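Glycoside Hydrolase (Bacteroides uniformis, PDB 5TA0) probably hydrolyses agarose chains as a family 86 glycoside hydrolase of a gut symbiont, and holds the agarose fragment neoagarooctaose in its sugar-binding pocket. Local coordinates at residues H331-N334 against P340-D343; W344-S349 against M368-L373; S375-N380 against L385-R390. All blocks are in the same frame, centred on the assembly; numbering follows the deposited sequence.

Contact 1 of 3, residues H331-N334 against P340-D343; sequences HDYN and PYRD. With GAL (beta-D-galactopyranose), chain C; SO4 (sulfate ion), chain E.
The rings of Tyr333 and Tyr341 meet obliquely, their planes 59° apart and their centroids 5.4 Å from each other. In the plane of the Tyr341 ring, beyond its edge, lies CE1 of Tyr333, and the phenol end of Tyr333 leans on the CD2-CE2 side of its partner, Tyr333 CZ being 3.6 Å from Tyr341 CE2. Tyrosine suits this spot because its ring can pack while its hydroxyl stays polar: Tyr333 OH is hydrogen-bonded to Asp485 and Lys484. The guanidinium of Arg342 receives its partner at the edge: NH2 donates to Tyr333 O over 3.0 Å, with the oxygen in the guanidinium plane, although the nitrogen itself is tilted out of the carbonyl plane. A bend at chi3 (68°) brings this end round to the carbonyl, and the aliphatic part of the arginine runs beside Tyr333, with CD 3.6 Å from Tyr333 CB. NH2 also donates to Lys336 O, so one nitrogen ties two points of the same loop to the helix.

The other flank of the loop faces ligands. His331 NE2 donates to O4 of a galactose unit at 2.9 Å, with that oxygen at the imidazole edge, while Asn334 ND2 donates to a sulfate ion, probably from the crystallisation liquor, at 2.6 Å from its O1.

Residues 331-334 lie in the loop that follows strand 321-326 and folds back on the first turn of helix 340-358. Strand 287-288 touches His331, Asp332 and Tyr333, and strand 487-495 packs against Pro340.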
loop_
_atom_site.group_PDB
_atom_site.type_symbol
_atom_site.label_atom_id
_atom_site.label_comp_id
_atom_site.label_asym_id
_atom_site.label_seq_id
_atom_site.Cartn_x
_atom_site.Cartn_y
_atom_site.Cartn_z
ATOM N N HIS A 331 4.087 10.606 15.184
ATOM C CA HIS A 331 5.254 11.334 15.754
ATOM C C HIS A 331 5.037 11.731 17.207
ATOM O O HIS A 331 5.881 11.479 18.044
ATOM C CB HIS A 331 5.529 12.613 15.009
ATOM C CG HIS A 331 5.865 12.407 13.580
ATOM N ND1 HIS A 331 4.899 12.225 12.618
ATOM C CD2 HIS A 331 7.051 12.355 12.943
ATOM C CE1 HIS A 331 5.482 12.054 11.446
ATOM N NE2 HIS A 331 6.788 12.116 11.616
ATOM N N ASP A 332 3.888 12.346 17.480
ATOM C CA ASP A 332 3.635 12.886 18.826
ATOM C C ASP A 332 3.458 11.804 19.874
ATOM O O ASP A 332 3.442 12.112 21.075
ATOM C CB ASP A 332 2.416 13.824 18.832
ATOM C CG ASP A 332 2.623 15.098 17.991
ATOM O OD1 ASP A 332 3.753 15.384 17.575
ATOM O OD2 ASP A 332 1.616 15.791 17.723
ATOM N N TYR A 333 3.345 10.534 19.472
ATOM C CA TYR A 333 3.231 9.407 20.385
ATOM C C TYR A 333 4.414 8.441 20.335
ATOM O O TYR A 333 4.403 7.433 21.007
ATOM C CB TYR A 333 1.938 8.638 20.095
ATOM C CG TYR A 333 0.726 9.361 20.583
ATOM C CD1 TYR A 333 0.123 10.360 19.833
ATOM C CD2 TYR A 333 0.179 9.049 21.815
ATOM C CE1 TYR A 333 -0.992 11.040 20.316
ATOM C CE2 TYR A 333 -0.930 9.704 22.299
ATOM C CZ TYR A 333 -1.502 10.707 21.561
ATOM O OH TYR A 333 -2.639 11.335 22.078
ATOM N N ASN A 334 5.436 8.756 19.550
ATOM C CA ASN A 334 6.549 7.819 19.346
ATOM C C ASN A 334 7.629 7.869 20.428
ATOM O O ASN A 334 8.522 7.002 20.448
ATOM C CB ASN A 334 7.119 7.985 17.943
ATOM C CG ASN A 334 6.262 7.313 16.892
ATOM O OD1 ASN A 334 5.349 6.538 17.213
ATOM N ND2 ASN A 334 6.536 7.626 15.635
ATOM N N PRO A 340 -3.596 1.860 23.649
ATOM C CA PRO A 340 -4.634 1.518 22.702
ATOM C C PRO A 340 -4.895 2.642 21.705
ATOM O O PRO A 340 -5.147 2.365 20.516
ATOM C CB PRO A 340 -5.853 1.275 23.596
ATOM C CG PRO A 340 -5.258 0.770 24.884
ATOM C CD PRO A 340 -4.002 1.563 25.044
ATOM N N TYR A 341 -4.837 3.894 22.142
ATOM C CA TYR A 341 -5.065 5.020 21.247
ATOM C C TYR A 341 -4.036 5.079 20.112
ATOM O O TYR A 341 -4.386 5.330 18.930
ATOM C CB TYR A 341 -5.084 6.343 22.008
ATOM C CG TYR A 341 -5.349 7.527 21.132
ATOM C CD1 TYR A 341 -6.589 7.708 20.524
ATOM C CD2 TYR A 341 -4.361 8.464 20.889
ATOM C CE1 TYR A 341 -6.833 8.795 19.707
ATOM C CE2 TYR A 341 -4.593 9.559 20.073
ATOM C CZ TYR A 341 -5.835 9.729 19.482
ATOM O OH TYR A 341 -6.029 10.829 18.680
ATOM N N ARG A 342 -2.759 4.871 20.434
ATOM C CA ARG A 342 -1.757 4.896 19.379
ATOM C C ARG A 342 -2.039 3.803 18.341
ATOM O O ARG A 342 -1.912 4.055 17.141
ATOM C CB ARG A 342 -0.369 4.756 19.970
ATOM C CG ARG A 342 0.719 5.069 18.958
ATOM C CD ARG A 342 2.095 5.064 19.561
ATOM N NE ARG A 342 2.526 3.738 19.969
ATOM C CZ ARG A 342 3.543 3.501 20.787
ATOM N NH1 ARG A 342 3.840 2.255 21.117
ATOM N NH2 ARG A 342 4.256 4.495 21.302
ATOM N N ASP A 343 -2.469 2.635 18.794
ATOM C CA ASP A 343 -2.890 1.568 17.865
ATOM C C ASP A 343 -4.085 2.007 17.003
ATOM O O ASP A 343 -4.105 1.722 15.798
ATOM C CB ASP A 343 -3.217 0.280 18.592
ATOM C CG ASP A 343 -2.008 -0.503 19.070
ATOM O OD1 ASP A 343 -0.867 -0.187 18.690
ATOM O OD2 ASP A 343 -2.236 -1.446 19.867
HETATM C C1 GAL C . 10.496 13.613 11.306
HETATM C C2 GAL C . 10.570 12.153 11.699
HETATM C C3 GAL C . 10.908 11.269 10.502
HETATM C C4 GAL C . 9.997 11.587 9.324
HETATM C C5 GAL C . 10.048 13.080 9.029
HETATM C C6 GAL C . 9.211 13.445 7.818
HETATM O O1 GAL C . 10.057 14.440 12.400
HETATM O O2 GAL C . 11.578 11.943 12.685
HETATM O O3 GAL C . 10.783 9.920 10.964
HETATM O O4 GAL C . 8.640 11.217 9.610
HETATM O O5 GAL C . 9.591 13.770 10.201
HETATM O O6 GAL C . 9.317 14.845 7.556
HETATM S S SO4 E . 9.753 9.585 15.114
HETATM O O1 SO4 E . 8.546 8.920 14.574
HETATM O O2 SO4 E . 10.773 9.737 14.038
HETATM O O3 SO4 E . 10.318 8.744 16.197
HETATM O O4 SO4 E . 9.356 10.918 15.632
#

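Contact 2 of 3, residues W344-S349 against M368-L373; sequences WLRLKS and MPFAML. With AAL (3,6-anhydro-alpha-L-galactopyranose), chain B.
Arg346 and Phe370 meet chiefly through hydrogen bonds to one carbonyl. Arg346 NH1 donates to Phe370 O at 2.9 Å with a moderately bent N-H...O angle of 145°; the nitrogen lies in the carbonyl plane, whereas the oxygen is tilted somewhat out of the guanidinium plane. Water 1 makes the second link, accepting from Arg346 NE at 2.7 Å and donating to Phe370 O at 2.9 Å. Arginine suits the place because the CA atoms of Arg346 and Phe370 are 8.8 Å apart, a gap its long chain spans, and its end offers several N-H groups; a bend at chi3 (76°) brings NH1 within reach of Phe370 O and NE to water 1.

Van der Waals contact is slighter. Arg346 NH1 comes to the edge of the phenylalanine ring, 3.7 Å from Phe370 CD2, with the two planes 69° apart.

The sugar is met by van der Waals contact, for which a broad aromatic ring and a polarisable thioether are well suited. Phe370 CZ is 3.8 Å from O5 of an anhydrogalactose unit, and Met372 SD lies 3.9 Å from its C6. His52 meets the Phe370 ring edge-to-face.

The backbone turns sharply at Phe370, the centre of an inverse gamma turn with a weak bond from Ala371 N to Pro369 O.

A leucine in place of Arg346 would probably leave the buried Phe370 carbonyl without its direct donor, and water 1 without its arginine mate. Within the beta-alpha-beta unit of strand 321-326, helix 340-358 and strand 364-369, Arg346 supplies two N-H groups, one directly and one through water, to a single carbonyl, which its charge would probably polarise.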
loop_
_atom_site.group_PDB
_atom_site.type_symbol
_atom_site.label_atom_id
_atom_site.label_comp_id
_atom_site.label_asym_id
_atom_site.label_seq_id
_atom_site.Cartn_x
_atom_site.Cartn_y
_atom_site.Cartn_z
ATOM N N TRP A 344 -5.071 2.703 17.574
ATOM C CA TRP A 344 -6.196 3.245 16.802
ATOM C C TRP A 344 -5.709 4.160 15.671
ATOM O O TRP A 344 -6.175 4.077 14.525
ATOM C CB TRP A 344 -7.194 4.002 17.692
ATOM C CG TRP A 344 -8.125 4.879 16.935
ATOM C CD1 TRP A 344 -8.105 6.243 16.871
ATOM C CD2 TRP A 344 -9.165 4.463 16.041
ATOM N NE1 TRP A 344 -9.084 6.702 16.040
ATOM C CE2 TRP A 344 -9.750 5.631 15.508
ATOM C CE3 TRP A 344 -9.667 3.214 15.644
ATOM C CZ2 TRP A 344 -10.824 5.592 14.611
ATOM C CZ3 TRP A 344 -10.724 3.182 14.722
ATOM C CH2 TRP A 344 -11.286 4.364 14.227
ATOM N N LEU A 345 -4.720 4.999 15.966
ATOM C CA LEU A 345 -4.174 5.885 14.936
ATOM C C LEU A 345 -3.667 5.087 13.746
ATOM O O LEU A 345 -3.896 5.472 12.616
ATOM C CB LEU A 345 -3.072 6.788 15.483
ATOM C CG LEU A 345 -3.525 7.801 16.550
ATOM C CD1 LEU A 345 -2.308 8.592 16.983
ATOM C CD2 LEU A 345 -4.611 8.745 16.061
ATOM N N ARG A 346 -3.042 3.954 14.030
ATOM C CA ARG A 346 -2.569 3.068 12.951
ATOM C C ARG A 346 -3.745 2.367 12.262
ATOM O O ARG A 346 -3.788 2.282 11.018
ATOM C CB ARG A 346 -1.594 2.037 13.515
ATOM C CG ARG A 346 -0.377 2.643 14.202
ATOM C CD ARG A 346 0.611 1.546 14.555
ATOM N NE ARG A 346 1.319 1.126 13.360
ATOM C CZ ARG A 346 2.313 1.818 12.802
ATOM N NH1 ARG A 346 2.874 1.410 11.668
ATOM N NH2 ARG A 346 2.791 2.916 13.377
ATOM N N LEU A 347 -4.671 1.861 13.049
ATOM C CA LEU A 347 -5.834 1.124 12.512
ATOM C C LEU A 347 -6.596 1.938 11.479
ATOM O O LEU A 347 -6.969 1.442 10.390
ATOM C CB LEU A 347 -6.784 0.670 13.634
ATOM C CG LEU A 347 -6.285 -0.502 14.467
ATOM C CD1 LEU A 347 -7.098 -0.602 15.747
ATOM C CD2 LEU A 347 -6.333 -1.807 13.685
ATOM N N LYS A 348 -6.913 3.188 11.811
ATOM C CA LYS A 348 -7.797 3.962 10.917
ATOM C C LYS A 348 -7.119 4.283 9.599
ATOM O O LYS A 348 -7.764 4.316 8.558
ATOM C CB LYS A 348 -8.368 5.210 11.607
ATOM C CG LYS A 348 -7.382 6.298 11.931
ATOM C CD LYS A 348 -8.046 7.407 12.749
ATOM C CE LYS A 348 -7.091 8.469 13.248
ATOM N NZ LYS A 348 -6.682 9.429 12.187
ATOM N N SER A 349 -5.800 4.514 9.630
ATOM C CA SER A 349 -5.053 4.713 8.390
ATOM C C SER A 349 -4.987 3.425 7.578
ATOM O O SER A 349 -5.132 3.469 6.354
ATOM C CB SER A 349 -3.654 5.236 8.690
ATOM O OG SER A 349 -3.716 6.608 9.078
ATOM N N MET A 368 1.277 -4.097 2.259
ATOM C CA MET A 368 1.549 -4.701 3.565
ATOM C C MET A 368 1.470 -3.670 4.674
ATOM O O MET A 368 2.338 -2.788 4.774
ATOM C CB MET A 368 2.924 -5.361 3.555
ATOM C CG MET A 368 3.305 -6.176 4.781
ATOM S SD MET A 368 4.712 -7.263 4.473
ATOM C CE MET A 368 3.917 -8.503 3.451
ATOM N N PRO A 369 0.435 -3.771 5.526
ATOM C CA PRO A 369 0.402 -2.857 6.676
ATOM C C PRO A 369 1.659 -3.007 7.516
ATOM O O PRO A 369 2.142 -4.133 7.735
ATOM C CB PRO A 369 -0.808 -3.331 7.456
ATOM C CG PRO A 369 -1.642 -4.114 6.524
ATOM C CD PRO A 369 -0.704 -4.709 5.520
ATOM N N PHE A 370 2.219 -1.898 7.989
ATOM C CA PHE A 370 3.410 -1.963 8.814
ATOM C C PHE A 370 3.032 -2.281 10.252
ATOM O O PHE A 370 2.780 -1.419 11.081
ATOM C CB PHE A 370 4.311 -0.743 8.715
ATOM C CG PHE A 370 5.625 -0.974 9.391
ATOM C CD1 PHE A 370 6.445 -2.033 8.989
ATOM C CD2 PHE A 370 6.010 -0.218 10.490
ATOM C CE1 PHE A 370 7.644 -2.285 9.618
ATOM C CE2 PHE A 370 7.226 -0.459 11.109
ATOM C CZ PHE A 370 8.037 -1.510 10.689
ATOM N N ALA A 371 2.993 -3.571 10.501
ATOM C CA ALA A 371 2.777 -4.136 11.818
ATOM C C ALA A 371 3.687 -5.345 11.893
ATOM O O ALA A 371 3.594 -6.237 11.024
ATOM C CB ALA A 371 1.336 -4.558 11.976
ATOM N N MET A 372 4.594 -5.362 12.865
ATOM C CA MET A 372 5.512 -6.492 13.079
ATOM C C MET A 372 4.945 -7.368 14.179
ATOM O O MET A 372 4.068 -6.925 14.932
ATOM C CB MET A 372 6.886 -5.960 13.415
ATOM C CG MET A 372 7.482 -5.154 12.258
ATOM S SD MET A 372 9.234 -4.744 12.428
ATOM C CE MET A 372 9.932 -6.341 12.014
ATOM N N LEU A 373 5.414 -8.599 14.317
ATOM C CA LEU A 373 4.857 -9.471 15.342
ATOM C C LEU A 373 5.177 -8.981 16.746
ATOM O O LEU A 373 4.274 -8.833 17.567
ATOM C CB LEU A 373 5.378 -10.908 15.165
ATOM C CG LEU A 373 4.829 -11.929 16.177
ATOM C CD1 LEU A 373 3.368 -12.159 15.940
ATOM C CD2 LEU A 373 5.591 -13.248 16.075
HETATM C C1 AAL B . 12.030 -0.937 8.858
HETATM C C2 AAL B . 13.143 -1.560 7.990
HETATM C C3 AAL B . 13.367 -3.027 8.316
HETATM C C4 AAL B . 13.562 -3.191 9.807
HETATM C C5 AAL B . 12.166 -2.933 10.277
HETATM C C6 AAL B . 11.360 -3.718 9.291
HETATM O O2 AAL B . 14.390 -0.886 8.195
HETATM O O3 AAL B . 12.140 -3.729 8.089
HETATM O O4 AAL B . 13.912 -4.563 10.087
HETATM O O5 AAL B . 11.830 -1.550 10.135
HETATM O O HOH W 1 0.106 -0.525 11.545
#

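Contact 3 of 3, residues S375-N380 against L385-R390; sequences SEWGYN and LAHTAR. With GAL (beta-D-galactopyranose), chain D.
His387 turns a ring edge toward the face of Trp377 in an offset edge-to-face pair, with the planes at 80° and His387 CD2 3.8 Å from Trp377 CH2. With CG anti to the backbone N (chi1 -168°), the imidazole is carried to Trp377 and Ser375. Ser375 CB lies over the imidazole face, a CH-pi contact 4.1 Å from the His387 centroid. A serine, small and slim, fits there, for Ser375 CB also sits near the rim of one face of Trp377; the opposite face lies against a galactose unit, whose C1 is 3.6 Å from Trp377 CZ2. A flat indole suits a sugar platform. Ala389 N steadies the imidazole by donating to His387 ND1. Gly378 is apt because any CB would crowd His387 CD2.

The backbones are joined by Asn380 N, which donates to Leu385 O at 3.0 Å (165°), and by water 2, which links Ser375 O to His387 N. Beside them the Tyr379 ring meets Ala386 at its edge, CD1 being 4.0 Å from Ala386 CB.

Both segments belong to the long loop between strands 364-369 and 392-394; Tyr379 stacks on Phe401, Arg390 forms a salt bridge with Glu397, and Thr388 and Ala389 rest on helix 340-358.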
loop_
_atom_site.group_PDB
_atom_site.type_symbol
_atom_site.label_atom_id
_atom_site.label_comp_id
_atom_site.label_asym_id
_atom_site.label_seq_id
_atom_site.Cartn_x
_atom_site.Cartn_y
_atom_site.Cartn_z
ATOM N N SER A 375 9.095 -7.731 17.602
ATOM C CA SER A 375 10.242 -6.824 17.519
ATOM C C SER A 375 10.814 -6.453 18.892
ATOM O O SER A 375 10.989 -5.280 19.200
ATOM C CB SER A 375 9.850 -5.574 16.734
ATOM O OG SER A 375 9.469 -5.990 15.428
ATOM N N GLU A 376 11.113 -7.477 19.690
ATOM C CA GLU A 376 11.791 -7.332 20.985
ATOM C C GLU A 376 13.088 -6.537 20.853
ATOM O O GLU A 376 13.415 -5.710 21.701
ATOM C CB GLU A 376 12.103 -8.721 21.550
ATOM C CG GLU A 376 12.602 -8.718 22.980
ATOM C CD GLU A 376 11.497 -8.989 23.980
ATOM O OE1 GLU A 376 11.648 -8.590 25.151
ATOM O OE2 GLU A 376 10.481 -9.622 23.604
ATOM N N TRP A 377 13.811 -6.766 19.762
ATOM C CA TRP A 377 15.042 -6.030 19.442
ATOM C C TRP A 377 14.850 -4.508 19.403
ATOM O O TRP A 377 15.820 -3.758 19.519
ATOM C CB TRP A 377 15.651 -6.493 18.075
ATOM C CG TRP A 377 14.674 -6.417 16.945
ATOM C CD1 TRP A 377 13.972 -7.477 16.393
ATOM C CD2 TRP A 377 14.241 -5.250 16.228
ATOM N NE1 TRP A 377 13.148 -7.025 15.428
ATOM C CE2 TRP A 377 13.269 -5.675 15.296
ATOM C CE3 TRP A 377 14.562 -3.890 16.285
ATOM C CZ2 TRP A 377 12.639 -4.784 14.420
ATOM C CZ3 TRP A 377 13.914 -2.996 15.416
ATOM C CH2 TRP A 377 12.964 -3.464 14.499
ATOM N N GLY A 378 13.612 -4.050 19.208
ATOM C CA GLY A 378 13.300 -2.642 19.136
ATOM C C GLY A 378 12.995 -2.011 20.481
ATOM O O GLY A 378 12.730 -0.804 20.524
ATOM N N TYR A 379 12.994 -2.805 21.548
ATOM C CA TYR A 379 12.837 -2.274 22.920
ATOM C C TYR A 379 14.148 -1.690 23.395
ATOM O O TYR A 379 15.173 -2.359 23.343
ATOM C CB TYR A 379 12.392 -3.360 23.890
ATOM C CG TYR A 379 12.219 -2.821 25.289
ATOM C CD1 TYR A 379 11.092 -2.082 25.605
ATOM C CD2 TYR A 379 13.185 -3.032 26.274
ATOM C CE1 TYR A 379 10.913 -1.550 26.855
ATOM C CE2 TYR A 379 12.998 -2.512 27.559
ATOM C CZ TYR A 379 11.855 -1.759 27.826
ATOM O OH TYR A 379 11.630 -1.222 29.117
ATOM N N ASN A 380 14.111 -0.446 23.872
ATOM C CA ASN A 380 15.315 0.253 24.352
ATOM C C ASN A 380 15.251 0.326 25.878
ATOM O O ASN A 380 14.435 1.083 26.408
ATOM C CB ASN A 380 15.376 1.644 23.759
ATOM C CG ASN A 380 16.659 2.387 24.122
ATOM O OD1 ASN A 380 17.471 1.900 24.899
ATOM N ND2 ASN A 380 16.834 3.567 23.547
ATOM N N LEU A 385 11.177 2.398 25.983
ATOM C CA LEU A 385 10.305 2.479 24.791
ATOM C C LEU A 385 10.385 1.240 23.926
ATOM O O LEU A 385 11.467 0.865 23.458
ATOM C CB LEU A 385 10.641 3.716 23.952
ATOM C CG LEU A 385 10.393 5.074 24.648
ATOM C CD1 LEU A 385 10.910 6.200 23.769
ATOM C CD2 LEU A 385 8.923 5.290 24.998
ATOM N N ALA A 386 9.221 0.624 23.719
ATOM C CA ALA A 386 9.045 -0.519 22.846
ATOM C C ALA A 386 8.775 -0.065 21.429
ATOM O O ALA A 386 8.473 1.085 21.158
ATOM C CB ALA A 386 7.889 -1.345 23.343
ATOM N N HIS A 387 8.860 -1.015 20.510
ATOM C CA HIS A 387 8.581 -0.775 19.103
ATOM C C HIS A 387 7.147 -0.255 18.946
ATOM O O HIS A 387 6.221 -0.750 19.586
ATOM C CB HIS A 387 8.784 -2.078 18.324
ATOM C CG HIS A 387 8.817 -1.906 16.847
ATOM N ND1 HIS A 387 7.673 -1.761 16.095
ATOM C CD2 HIS A 387 9.849 -1.878 15.977
ATOM C CE1 HIS A 387 8.002 -1.686 14.815
ATOM N NE2 HIS A 387 9.317 -1.715 14.722
ATOM N N THR A 388 6.973 0.731 18.073
ATOM C CA THR A 388 5.686 1.418 17.975
ATOM C C THR A 388 4.626 0.752 17.070
ATOM O O THR A 388 3.520 1.247 16.978
ATOM C CB THR A 388 5.865 2.890 17.566
ATOM O OG1 THR A 388 6.438 2.945 16.263
ATOM C CG2 THR A 388 6.756 3.638 18.578
ATOM N N ALA A 389 4.934 -0.383 16.455
ATOM C CA ALA A 389 3.999 -1.065 15.523
ATOM C C ALA A 389 4.062 -2.580 15.675
ATOM O O ALA A 389 4.639 -3.280 14.830
ATOM C CB ALA A 389 4.310 -0.641 14.100
ATOM N N ARG A 390 3.499 -3.075 16.772
ATOM C CA ARG A 390 3.538 -4.485 17.159
ATOM C C ARG A 390 2.165 -5.115 17.261
ATOM O O ARG A 390 1.255 -4.523 17.810
ATOM C CB ARG A 390 4.220 -4.663 18.527
ATOM C CG ARG A 390 5.694 -4.329 18.567
ATOM C CD ARG A 390 6.204 -4.374 19.981
ATOM N NE ARG A 390 5.557 -3.318 20.761
ATOM C CZ ARG A 390 5.305 -3.359 22.071
ATOM N NH1 ARG A 390 5.701 -4.366 22.828
ATOM N NH2 ARG A 390 4.612 -2.356 22.598
HETATM C C1 GAL D . 14.537 -4.738 11.356
HETATM C C2 GAL D . 14.964 -6.207 11.427
HETATM C C3 GAL D . 15.817 -6.504 12.667
HETATM C C4 GAL D . 16.934 -5.477 12.792
HETATM C C5 GAL D . 16.338 -4.072 12.761
HETATM C C6 GAL D . 17.385 -2.968 12.892
HETATM O O2 GAL D . 13.775 -6.997 11.430
HETATM O O3 GAL D . 16.317 -7.853 12.622
HETATM O O4 GAL D . 17.835 -5.598 11.678
HETATM O O5 GAL D . 15.648 -3.866 11.518
HETATM O O6 GAL D . 16.759 -1.674 12.823
HETATM O O HOH W 2 9.661 -3.759 21.322
#

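Overall arrangement
Contact 2 is the buried one, its centre about 11 Å from the centre of the chain; contacts 1 and 3 are partly buried, at about 21 and 23 Å. Helix 340-358 serves contacts 1 and 2, each sending an arginine to a backbone carbonyl, whereas contact 3 relies on aromatic rings, a glycine and a loop-to-loop backbone bond. Residues 385-390 touch both other contacts: Ala389 packs on the Arg346 guanidinium and its carbonyl probably accepts a bond from Met372 N, while Thr388 meets Asn334 and Arg342. Contact 1 gives the glycan a histidine hydrogen bond, contact 2 van der Waals contact, and contact 3 an indole face, with His387 also close to a galactose.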